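Local coordinates for ubiquitin-conjugating enzyme-like protein (Leishmania mexicana, PDB 6ZM3) that probably acts in ubiquitin conjugation as a UEV-type (UBE2V-like) variant of the E2 fold, likely partnering a catalytically active E2, at residues L14-T19 and T111-C116. Sequence-based numbering, arbitrary orientation.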
ATOM      1  N   LEU B  14     -19.435  -1.711  17.736  1.00 18.07           N
ATOM      2  CA  LEU B  14     -20.167  -0.530  17.263  1.00 19.27           C
ATOM      3  C   LEU B  14     -19.629   0.750  17.896  1.00 19.93           C
ATOM      4  O   LEU B  14     -19.613   1.794  17.255  1.00 22.11           O
ATOM      5  CB  LEU B  14     -21.658  -0.684  17.572  1.00 21.78           C
ATOM      6  CG  LEU B  14     -22.421  -1.596  16.617  1.00 23.49           C
ATOM      7  CD1 LEU B  14     -23.692  -2.149  17.254  1.00 29.16           C
ATOM      8  CD2 LEU B  14     -22.760  -0.876  15.310  1.00 26.48           C
ATOM      9  N   GLU B  15     -19.292   0.706  19.194  1.00 20.88           N
ATOM     10  CA  GLU B  15     -18.716   1.874  19.854  1.00 23.08           C
ATOM     11  C   GLU B  15     -17.418   2.286  19.160  1.00 20.74           C
ATOM     12  O   GLU B  15     -17.163   3.455  18.877  1.00 22.06           O
ATOM     13  CB  GLU B  15     -18.458   1.601  21.348  1.00 27.25           C
ATOM     14  CG  GLU B  15     -17.897   2.817  22.090  1.00 34.62           C
ATOM     15  CD  GLU B  15     -17.935   2.665  23.601  1.00 37.25           C
ATOM     16  OE1 GLU B  15     -17.355   1.693  24.105  1.00 41.32           O
ATOM     17  OE2 GLU B  15     -18.584   3.490  24.267  1.00 48.25           O
ATOM     18  N   GLU B  16     -16.521   1.330  18.949  1.00 19.93           N
ATOM     19  CA  GLU B  16     -15.261   1.643  18.279  1.00 20.14           C
ATOM     20  C   GLU B  16     -15.497   2.085  16.829  1.00 18.98           C
ATOM     21  O   GLU B  16     -14.792   2.947  16.351  1.00 17.73           O
ATOM     22  CB  GLU B  16     -14.336   0.423  18.371  1.00 22.59           C
ATOM     23  CG  GLU B  16     -13.891   0.154  19.788  1.00 22.89           C
ATOM     24  CD  GLU B  16     -12.727  -0.827  19.899  1.00 26.36           C
ATOM     25  OE1 GLU B  16     -11.638  -0.570  19.328  1.00 25.14           O
ATOM     26  OE2 GLU B  16     -12.945  -1.850  20.517  1.00 29.39           O
ATOM     27  N   LEU B  17     -16.455   1.470  16.128  1.00 19.41           N
ATOM     28  CA  LEU B  17     -16.756   1.949  14.779  1.00 20.66           C
ATOM     29  C   LEU B  17     -17.081   3.453  14.828  1.00 20.21           C
ATOM     30  O   LEU B  17     -16.563   4.244  14.028  1.00 22.83           O
ATOM     31  CB  LEU B  17     -17.926   1.119  14.243  1.00 19.61           C
ATOM     32  CG  LEU B  17     -18.438   1.481  12.847  1.00 22.61           C
ATOM     33  CD1 LEU B  17     -17.425   1.080  11.768  1.00 20.46           C
ATOM     34  CD2 LEU B  17     -19.795   0.803  12.580  1.00 20.38           C
ATOM     35  N   GLU B  18     -17.919   3.846  15.800  1.00 25.57           N
ATOM     36  CA  GLU B  18     -18.392   5.227  15.863  1.00 28.25           C
ATOM     37  C   GLU B  18     -17.263   6.170  16.269  1.00 27.73           C
ATOM     38  O   GLU B  18     -17.212   7.303  15.797  1.00 28.79           O
ATOM     39  CB  GLU B  18     -19.546   5.375  16.852  1.00 34.45           C
ATOM     40  CG  GLU B  18     -20.884   5.013  16.241  1.00 45.26           C
ATOM     41  CD  GLU B  18     -22.031   4.770  17.206  1.00 50.77           C
ATOM     42  OE1 GLU B  18     -22.181   5.570  18.168  1.00 44.25           O
ATOM     43  OE2 GLU B  18     -22.774   3.774  16.987  1.00 50.75           O
ATOM     44  N   THR B  19     -16.374   5.732  17.166  1.00 25.10           N
ATOM     45  CA  THR B  19     -15.224   6.567  17.509  1.00 25.32           C
ATOM     46  C   THR B  19     -14.408   6.927  16.273  1.00 23.08           C
ATOM     47  O   THR B  19     -13.994   8.070  16.110  1.00 27.11           O
ATOM     48  CB  THR B  19     -14.378   5.877  18.581  1.00 26.27           C
ATOM     49  OG1 THR B  19     -15.209   5.763  19.735  1.00 29.22           O
ATOM     50  CG2 THR B  19     -13.133   6.650  18.957  1.00 29.67           C
ATOM     51  N   THR B 111      -9.186  -1.424  26.778  1.00 27.71           N
ATOM     52  CA  THR B 111      -8.190  -1.023  25.805  1.00 29.76           C
ATOM     53  C   THR B 111      -8.816  -1.221  24.414  1.00 25.43           C
ATOM     54  O   THR B 111      -9.337  -2.293  24.105  1.00 25.81           O
ATOM     55  CB  THR B 111      -6.827  -1.668  26.154  1.00 32.17           C
ATOM     56  OG1 THR B 111      -7.000  -2.684  27.144  1.00 33.33           O
ATOM     57  CG2 THR B 111      -5.890  -0.738  26.885  1.00 31.76           C
ATOM     58  N   THR B 112      -8.797  -0.159  23.608  1.00 25.34           N
ATOM     59  CA  THR B 112      -9.413  -0.204  22.280  1.00 26.84           C
ATOM     60  C   THR B 112      -8.370  -0.551  21.221  1.00 27.44           C
ATOM     61  O   THR B 112      -7.167  -0.410  21.474  1.00 27.79           O
ATOM     62  CB  THR B 112     -10.035   1.146  21.937  1.00 25.55           C
ATOM     63  OG1 THR B 112      -8.971   2.085  21.895  1.00 24.18           O
ATOM     64  CG2 THR B 112     -11.027   1.600  22.991  1.00 28.99           C
ATOM     65  N   MET B 113      -8.831  -0.949  20.023  1.00 25.44           N
ATOM     66  CA  MET B 113      -7.899  -1.218  18.929  1.00 24.37           C
ATOM     67  C   MET B 113      -7.030  -0.001  18.625  1.00 26.49           C
ATOM     68  O   MET B 113      -5.835  -0.148  18.371  1.00 23.17           O
ATOM     69  CB  MET B 113      -8.616  -1.684  17.661  1.00 25.25           C
ATOM     70  CG  MET B 113      -9.233  -3.039  17.805  1.00 28.16           C
ATOM     71  SD  MET B 113     -10.113  -3.501  16.309  1.00 27.65           S
ATOM     72  CE  MET B 113     -11.757  -2.905  16.694  1.00 27.87           C
ATOM     73  N   GLU B 114      -7.604   1.213  18.673  1.00 23.22           N
ATOM     74  CA  GLU B 114      -6.802   2.397  18.452  1.00 23.19           C
ATOM     75  C   GLU B 114      -5.686   2.565  19.500  1.00 27.06           C
ATOM     76  O   GLU B 114      -4.554   2.962  19.171  1.00 22.96           O
ATOM     77  CB  GLU B 114      -7.712   3.626  18.337  1.00 29.39           C
ATOM     78  CG  GLU B 114      -6.920   4.887  18.093  1.00 30.12           C
ATOM     79  CD  GLU B 114      -7.680   6.200  18.019  1.00 35.25           C
ATOM     80  OE1 GLU B 114      -8.930   6.180  18.101  1.00 31.19           O
ATOM     81  OE2 GLU B 114      -7.003   7.244  17.865  1.00 38.49           O
ATOM     82  N   LEU B 115      -6.013   2.322  20.776  1.00 25.06           N
ATOM     83  CA  LEU B 115      -4.995   2.399  21.822  1.00 25.74           C
ATOM     84  C   LEU B 115      -3.921   1.314  21.618  1.00 22.28           C
ATOM     85  O   LEU B 115      -2.740   1.589  21.817  1.00 25.79           O
ATOM     86  CB  LEU B 115      -5.667   2.353  23.206  1.00 29.46           C
ATOM     87  CG  LEU B 115      -4.768   2.587  24.433  1.00 31.09           C
ATOM     88  CD1 LEU B 115      -3.942   3.868  24.334  1.00 31.23           C
ATOM     89  CD2 LEU B 115      -5.610   2.601  25.696  1.00 34.55           C
ATOM     90  N   CYS B 116      -4.312   0.109  21.197  1.00 21.67           N
ATOM     91  CA  CYS B 116      -3.334  -0.945  20.896  1.00 26.21           C
ATOM     92  C   CYS B 116      -2.315  -0.445  19.880  1.00 26.55           C
ATOM     93  O   CYS B 116      -1.102  -0.614  20.079  1.00 25.35           O
ATOM     94  CB  CYS B 116      -3.936  -2.251  20.367  1.00 23.14           C
ATOM     95  SG  CYS B 116      -4.931  -3.206  21.538  1.00 27.47           S
TER
HETATM   96  O   HOH W   1     -10.697   1.675  18.337  1.00 22.30           O
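The N-terminal end of helix 113-125 is met by a carboxylate from helix 9-22, where Glu16 reaches across to Met113, an example of a helix start whose amides are satisfied partly from within and partly by an acidic side chain distant in sequence. Glu16 OE1 accepts from Met113 N at 2.9 Å, on the syn side of the carboxylate and with the donor 28° out of its plane. The same oxygen accepts a hydrogen bond from a water whose oxygen lies 2.6 Å from OE1, and that water in turn accepts from Glu114 N, so the second amide of the helix is reached through solvent. Thr112, the N-cap residue, serves the third amide of that first turn: chi1 of 63° sets OG1 between the backbone N and the carbonyl carbon, from where it accepts from Leu115 N at 3.2 Å. In the ubiquitin-conjugating fold the N-terminal helix packs beside the four-stranded antiparallel sheet, and here the acidic link ties it to the later helix 113-125. Met113 runs roughly at right angles to Glu16, bends at chi3 (-92°), and brings CE to 3.5 Å from Glu16 OE1, while its side chain also touches Trp45 and Val32 of the sheet. Glu16 OE2 is engaged separately, by a salt bridge to Arg12 and a hydrogen bond with the Tyr72 hydroxyl, which with the OE1 bonds should fix the carboxylate's rotation, and the helix end would probably stabilise its negative charge.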